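Local coordinates for protein p1 (PDB 6TY2) that acts as a viral suppressor of RNA silencing, probably aids virus spread in rice, and is represented here by its C-terminal zinc-binding part, at residues R6-R11 with V32-D37; R36-I41 with R49-L54. One frame throughout, in Å; residues are numbered along the deposited sequence.

Contact 1 of 2, residues R6-R11 with V32-D37. With ZN (zinc ion), chain C.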
loop_
_atom_site.group_PDB
_atom_site.type_symbol
_atom_site.label_atom_id
_atom_site.label_comp_id
_atom_site.label_asym_id
_atom_site.label_seq_id
_atom_site.Cartn_x
_atom_site.Cartn_y
_atom_site.Cartn_z
ATOM N N ARG A 6 -5.603 1.181 18.255
ATOM C CA ARG A 6 -4.508 2.110 18.391
ATOM C C ARG A 6 -3.893 2.373 17.019
ATOM O O ARG A 6 -3.663 3.521 16.655
ATOM C CB ARG A 6 -3.469 1.568 19.369
ATOM C CG ARG A 6 -2.554 2.620 19.960
ATOM C CD ARG A 6 -1.377 1.968 20.672
ATOM N NE ARG A 6 -1.809 0.894 21.568
ATOM C CZ ARG A 6 -1.763 0.955 22.898
ATOM N NH1 ARG A 6 -1.299 2.043 23.503
ATOM N NH2 ARG A 6 -2.180 -0.079 23.624
ATOM N N GLU A 7 -3.657 1.320 16.244
ATOM C CA GLU A 7 -3.027 1.483 14.932
ATOM C C GLU A 7 -3.949 2.181 13.928
ATOM O O GLU A 7 -3.477 2.873 13.032
ATOM C CB GLU A 7 -2.571 0.127 14.383
ATOM C CG GLU A 7 -1.301 -0.382 15.065
ATOM C CD GLU A 7 -0.903 -1.785 14.623
ATOM O OE1 GLU A 7 0.308 -2.085 14.574
ATOM O OE2 GLU A 7 -1.803 -2.595 14.337
ATOM N N HIS A 8 -5.260 2.003 14.069
ATOM C CA HIS A 8 -6.203 2.764 13.245
ATOM C C HIS A 8 -6.104 4.254 13.569
ATOM O O HIS A 8 -6.142 5.089 12.667
ATOM C CB HIS A 8 -7.634 2.283 13.454
ATOM C CG HIS A 8 -7.908 0.924 12.895
ATOM N ND1 HIS A 8 -9.034 0.205 13.225
ATOM C CD2 HIS A 8 -7.212 0.158 12.017
ATOM C CE1 HIS A 8 -9.014 -0.951 12.587
ATOM N NE2 HIS A 8 -7.925 -1.001 11.843
ATOM N N GLN A 9 -5.979 4.577 14.859
ATOM C CA GLN A 9 -5.824 5.963 15.309
ATOM C C GLN A 9 -4.570 6.609 14.754
ATOM O O GLN A 9 -4.621 7.723 14.227
ATOM C CB GLN A 9 -5.790 6.053 16.842
ATOM C CG GLN A 9 -7.169 6.040 17.502
ATOM C CD GLN A 9 -7.127 6.315 19.017
ATOM O OE1 GLN A 9 -6.187 5.925 19.712
ATOM N NE2 GLN A 9 -8.152 6.997 19.523
ATOM N N GLU A 10 -3.439 5.926 14.887
ATOM C CA GLU A 10 -2.182 6.480 14.414
ATOM C C GLU A 10 -2.205 6.623 12.893
ATOM O O GLU A 10 -1.744 7.624 12.353
ATOM C CB GLU A 10 -0.978 5.621 14.832
ATOM C CG GLU A 10 -1.081 4.871 16.163
ATOM C CD GLU A 10 -1.171 5.757 17.409
ATOM O OE1 GLU A 10 -0.275 6.614 17.614
ATOM O OE2 GLU A 10 -2.130 5.569 18.202
ATOM N N ARG A 11 -2.735 5.627 12.201
ATOM C CA ARG A 11 -2.840 5.732 10.753
ATOM C C ARG A 11 -3.826 6.832 10.337
ATOM O O ARG A 11 -3.563 7.578 9.399
ATOM C CB ARG A 11 -3.250 4.400 10.134
ATOM C CG ARG A 11 -3.238 4.442 8.621
ATOM C CD ARG A 11 -2.596 3.195 8.064
ATOM N NE ARG A 11 -2.867 3.046 6.635
ATOM C CZ ARG A 11 -2.100 3.556 5.679
ATOM N NH1 ARG A 11 -1.019 4.264 6.001
ATOM N NH2 ARG A 11 -2.415 3.363 4.399
ATOM N N VAL A 32 -8.846 8.113 2.787
ATOM C CA VAL A 32 -10.072 7.736 3.474
ATOM C C VAL A 32 -9.691 7.088 4.781
ATOM O O VAL A 32 -8.660 6.423 4.870
ATOM C CB VAL A 32 -10.934 6.794 2.602
ATOM C CG1 VAL A 32 -10.147 5.613 2.211
ATOM C CG2 VAL A 32 -12.201 6.360 3.309
ATOM N N TYR A 33 -10.506 7.306 5.804
ATOM C CA TYR A 33 -10.168 6.865 7.143
ATOM C C TYR A 33 -10.426 5.362 7.367
ATOM O O TYR A 33 -11.314 4.770 6.772
ATOM C CB TYR A 33 -10.946 7.691 8.156
ATOM C CG TYR A 33 -10.510 9.142 8.292
ATOM C CD1 TYR A 33 -9.219 9.468 8.688
ATOM C CD2 TYR A 33 -11.406 10.177 8.076
ATOM C CE1 TYR A 33 -8.827 10.792 8.845
ATOM C CE2 TYR A 33 -11.032 11.510 8.234
ATOM C CZ TYR A 33 -9.742 11.811 8.621
ATOM O OH TYR A 33 -9.361 13.127 8.774
ATOM N N LEU A 34 -9.632 4.752 8.235
ATOM C CA LEU A 34 -9.766 3.325 8.521
ATOM C C LEU A 34 -10.736 3.017 9.670
ATOM O O LEU A 34 -10.852 3.782 10.636
ATOM C CB LEU A 34 -8.402 2.727 8.863
ATOM C CG LEU A 34 -7.337 2.449 7.809
ATOM C CD1 LEU A 34 -6.942 3.699 7.049
ATOM C CD2 LEU A 34 -6.130 1.870 8.513
ATOM N N SER A 35 -11.411 1.878 9.568
ATOM C CA SER A 35 -12.119 1.290 10.703
ATOM C C SER A 35 -11.973 -0.209 10.587
ATOM O O SER A 35 -11.429 -0.695 9.603
ATOM C CB SER A 35 -13.597 1.678 10.717
ATOM O OG SER A 35 -14.258 1.125 9.596
ATOM N N ARG A 36 -12.470 -0.945 11.576
ATOM C CA ARG A 36 -12.451 -2.396 11.510
ATOM C C ARG A 36 -13.206 -2.902 10.294
ATOM O O ARG A 36 -12.922 -3.978 9.787
ATOM C CB ARG A 36 -13.048 -3.006 12.784
ATOM C CG ARG A 36 -12.217 -2.762 14.032
ATOM C CD ARG A 36 -12.820 -3.436 15.261
ATOM N NE ARG A 36 -12.136 -3.032 16.490
ATOM C CZ ARG A 36 -12.367 -3.565 17.686
ATOM N NH1 ARG A 36 -13.265 -4.533 17.824
ATOM N NH2 ARG A 36 -11.696 -3.134 18.747
ATOM N N ASP A 37 -14.166 -2.130 9.815
ATOM C CA ASP A 37 -14.992 -2.594 8.708
ATOM C C ASP A 37 -14.478 -2.191 7.317
ATOM O O ASP A 37 -15.076 -2.556 6.307
ATOM C CB ASP A 37 -16.422 -2.110 8.920
ATOM C CG ASP A 37 -16.994 -2.586 10.249
ATOM O OD1 ASP A 37 -16.943 -3.813 10.540
ATOM O OD2 ASP A 37 -17.464 -1.722 11.010
HETATM ZN ZN ZN C . -7.525 -2.800 10.943
#

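Contact 2 of 2, residues R36-I41 with R49-L54. With ZN (zinc ion), chain C.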
loop_
_atom_site.group_PDB
_atom_site.type_symbol
_atom_site.label_atom_id
_atom_site.label_comp_id
_atom_site.label_asym_id
_atom_site.label_seq_id
_atom_site.Cartn_x
_atom_site.Cartn_y
_atom_site.Cartn_z
ATOM N N ARG A 36 -12.470 -0.945 11.576
ATOM C CA ARG A 36 -12.451 -2.396 11.510
ATOM C C ARG A 36 -13.206 -2.902 10.294
ATOM O O ARG A 36 -12.922 -3.978 9.787
ATOM C CB ARG A 36 -13.048 -3.006 12.784
ATOM C CG ARG A 36 -12.217 -2.762 14.032
ATOM C CD ARG A 36 -12.820 -3.436 15.261
ATOM N NE ARG A 36 -12.136 -3.032 16.490
ATOM C CZ ARG A 36 -12.367 -3.565 17.686
ATOM N NH1 ARG A 36 -13.265 -4.533 17.824
ATOM N NH2 ARG A 36 -11.696 -3.134 18.747
ATOM N N ASP A 37 -14.166 -2.130 9.815
ATOM C CA ASP A 37 -14.992 -2.594 8.708
ATOM C C ASP A 37 -14.478 -2.191 7.317
ATOM O O ASP A 37 -15.076 -2.556 6.307
ATOM C CB ASP A 37 -16.422 -2.110 8.920
ATOM C CG ASP A 37 -16.994 -2.586 10.249
ATOM O OD1 ASP A 37 -16.943 -3.813 10.540
ATOM O OD2 ASP A 37 -17.464 -1.722 11.010
ATOM N N ALA A 38 -13.366 -1.461 7.273
ATOM C CA ALA A 38 -12.647 -1.223 6.026
ATOM C C ALA A 38 -11.258 -0.727 6.380
ATOM O O ALA A 38 -11.082 0.424 6.763
ATOM C CB ALA A 38 -13.381 -0.216 5.130
ATOM N N CYS A 39 -10.278 -1.612 6.241
ATOM C CA CYS A 39 -8.927 -1.384 6.743
ATOM C C CYS A 39 -7.861 -1.836 5.737
ATOM O O CYS A 39 -8.026 -2.866 5.092
ATOM C CB CYS A 39 -8.782 -2.126 8.068
ATOM S SG CYS A 39 -7.164 -2.280 8.729
ATOM N N ASP A 40 -6.777 -1.085 5.584
ATOM C CA ASP A 40 -5.798 -1.469 4.568
ATOM C C ASP A 40 -4.465 -1.892 5.181
ATOM O O ASP A 40 -3.439 -1.868 4.518
ATOM C CB ASP A 40 -5.589 -0.340 3.545
ATOM C CG ASP A 40 -5.094 0.960 4.167
ATOM O OD1 ASP A 40 -4.904 1.003 5.393
ATOM O OD2 ASP A 40 -4.885 1.952 3.424
ATOM N N ILE A 41 -4.493 -2.296 6.442
ATOM C CA ILE A 41 -3.301 -2.825 7.108
ATOM C C ILE A 41 -3.300 -4.348 7.014
ATOM O O ILE A 41 -4.090 -5.006 7.671
ATOM C CB ILE A 41 -3.245 -2.394 8.575
ATOM C CG1 ILE A 41 -3.453 -0.882 8.693
ATOM C CG2 ILE A 41 -1.934 -2.827 9.216
ATOM C CD1 ILE A 41 -3.510 -0.397 10.133
ATOM N N ARG A 49 -11.705 -5.979 8.091
ATOM C CA ARG A 49 -12.006 -6.230 6.688
ATOM C C ARG A 49 -10.912 -5.617 5.848
ATOM O O ARG A 49 -10.774 -4.401 5.798
ATOM C CB ARG A 49 -13.351 -5.649 6.290
ATOM C CG ARG A 49 -13.759 -6.006 4.872
ATOM C CD ARG A 49 -15.181 -5.571 4.600
ATOM N NE ARG A 49 -15.621 -5.980 3.274
ATOM C CZ ARG A 49 -16.865 -5.837 2.828
ATOM N NH1 ARG A 49 -17.794 -5.298 3.608
ATOM N NH2 ARG A 49 -17.175 -6.236 1.604
ATOM N N PHE A 50 -10.134 -6.456 5.182
ATOM C CA PHE A 50 -8.977 -5.972 4.454
ATOM C C PHE A 50 -9.402 -5.454 3.092
ATOM O O PHE A 50 -9.910 -6.188 2.245
ATOM C CB PHE A 50 -7.928 -7.075 4.327
ATOM C CG PHE A 50 -6.650 -6.636 3.676
ATOM C CD1 PHE A 50 -6.014 -5.479 4.075
ATOM C CD2 PHE A 50 -6.074 -7.401 2.680
ATOM C CE1 PHE A 50 -4.837 -5.078 3.481
ATOM C CE2 PHE A 50 -4.896 -7.015 2.081
ATOM C CZ PHE A 50 -4.275 -5.850 2.480
ATOM N N VAL A 51 -9.196 -4.158 2.913
ATOM C CA VAL A 51 -9.530 -3.446 1.703
ATOM C C VAL A 51 -8.228 -2.855 1.214
ATOM O O VAL A 51 -7.844 -1.758 1.621
ATOM C CB VAL A 51 -10.578 -2.361 1.966
ATOM C CG1 VAL A 51 -10.883 -1.576 0.688
ATOM C CG2 VAL A 51 -11.827 -3.012 2.537
ATOM N N LYS A 52 -7.544 -3.618 0.363
ATOM C CA LYS A 52 -6.119 -3.444 0.131
ATOM C C LYS A 52 -5.746 -2.075 -0.434
ATOM O O LYS A 52 -4.692 -1.520 -0.107
ATOM C CB LYS A 52 -5.625 -4.532 -0.812
ATOM C CG LYS A 52 -4.136 -4.507 -1.065
ATOM C CD LYS A 52 -3.782 -5.583 -2.084
ATOM C CE LYS A 52 -2.307 -5.647 -2.360
ATOM N NZ LYS A 52 -2.052 -6.788 -3.303
ATOM N N TYR A 53 -6.616 -1.546 -1.283
ATOM C CA TYR A 53 -6.333 -0.308 -1.988
ATOM C C TYR A 53 -7.279 0.804 -1.547
ATOM O O TYR A 53 -7.647 1.687 -2.321
ATOM C CB TYR A 53 -6.423 -0.544 -3.482
ATOM C CG TYR A 53 -5.329 -1.445 -4.007
ATOM C CD1 TYR A 53 -4.069 -0.943 -4.249
ATOM C CD2 TYR A 53 -5.561 -2.792 -4.254
ATOM C CE1 TYR A 53 -3.067 -1.733 -4.736
ATOM C CE2 TYR A 53 -4.553 -3.616 -4.749
ATOM C CZ TYR A 53 -3.304 -3.069 -4.986
ATOM O OH TYR A 53 -2.277 -3.828 -5.475
ATOM N N LEU A 54 -7.635 0.749 -0.274
ATOM C CA LEU A 54 -8.488 1.747 0.355
ATOM C C LEU A 54 -7.953 3.143 0.079
ATOM O O LEU A 54 -8.714 4.065 -0.170
ATOM C CB LEU A 54 -8.566 1.483 1.861
ATOM C CG LEU A 54 -9.465 2.306 2.777
ATOM C CD1 LEU A 54 -10.934 2.073 2.468
ATOM C CD2 LEU A 54 -9.163 1.967 4.224
HETATM ZN ZN ZN C . -7.525 -2.800 10.943
HETATM O O HOH W 1 -4.349 1.210 0.794
HETATM O O HOH W 2 -2.663 -2.217 1.521
#

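Contact 1 of 2, residues R6-R11 with V32-D37
The imidazole of H8 meets the loop through two of its carbons, CE1 against the S35-R36 backbone and CD2 against L34. CE1 lies 3.6 Å from the backbone N of R36, with the carbonyl carbon of S35 equally close; both approach obliquely. R36 CG sits at the edge of the ring, in its plane, 4.0 Å from CE1, while L34 CD2 comes in obliquely toward CD2 of the imidazole. The guanidinium of R11 meets the same methyl at its own edge, near its plane. L34 CD2 thus fits between two helix residues three apart in sequence, and its closest approach to R11 is 3.8 Å, to CD. The side chain of L34 crosses that of H8 at about a right angle, a branched apolar residue that can touch the ring with the same methyl that lies on the methylenes of R11.

H8 NE2 binds the zinc ion at 2.0 Å. C39, H44 and C48 complete the site, and the H44 ring meets that of H8 with planes at about 65°. E7, one residue earlier on helix 3-24, is hydrogen-bonded to NE2 of H44, a second-shell bond that probably helps to orient that imidazole. In R11 the chain bends at chi2 (136°), which turns CD onto L34, and the guanidinium forms a salt bridge with D40. S35 OG accepts from the backbone N of D37 at 3.3 Å, an ST turn that shapes the loop.

No hydrogen bond joins the two segments directly. Helix and loop meet through van der Waals contacts, L34 on R11 and H8, and the loop backbone against the imidazole, while the polar end of R36 reaches D5. The zinc ion ties H8 to ligands beyond 32-37, so the metal links these segments only indirectly.

Contact 2 of 2, residues R36-I41 with R49-L54
D40 and L54 cross at about a right angle, the CB atoms of D40 and L54 meeting at 3.9 Å. The carboxylate of D40, salt-bridged to R11, also accepts from a water that donates to the backbone O of K52. A second water links D40 O to the same carbonyl. CD2 of L54 rests against the carbonyl of A38, 3.5 Å from A38 O, while CD1 packs on A38 CB, which V51 CG2 also touches; small A38 suits a place shared by two branched side chains.

F50 turns the edge of its ring to D40, CE1 of F50 lying 3.6 Å from the carbonyl carbon of D40, while one ring face takes K52 CA. The backbones run in the same direction and form a single parallel beta bridge, C39 with F50: C39 N donates to R49 O at 2.9 Å, and V51 N to C39 O at 2.8 Å. R49 N gives a nearly straight bond (170°) to R36 O, and the extended R49 chain passes D37 O with its CD. The bridge holds C39, one of two cysteines in a zinc-finger site completed by H8, H44 and C48. SG of C39, anti to the backbone N (chi1 168°) and so turned to the metal, binds it at 2.3 Å and accepts from I41 N, which would spread some of the thiolate's charge. V51 to L54 make a type I turn, from which K52 NZ reaches the backbone O of L31 of the second subunit.

The centres of contacts 1 and 2 lie about 9 Å apart, on one continuous path through the small domain. Helix 3-24 supplies 6-11; the loop that follows supplies 32-37, then 36-41, which shares R36 and D37 with it, and last 49-54 near the C terminus. The loop thus faces the helix first and its own tail next. The R11-D40 salt bridge joins the two contacts directly, as do V32 touching L54 and L34 touching D40. Both reach the zinc ion, contact 1 through H8 and contact 2 through C39, so a single metal ties the helix to the loop region. With no sheet and no second helix, metal binding probably contributes much of the domain's stability.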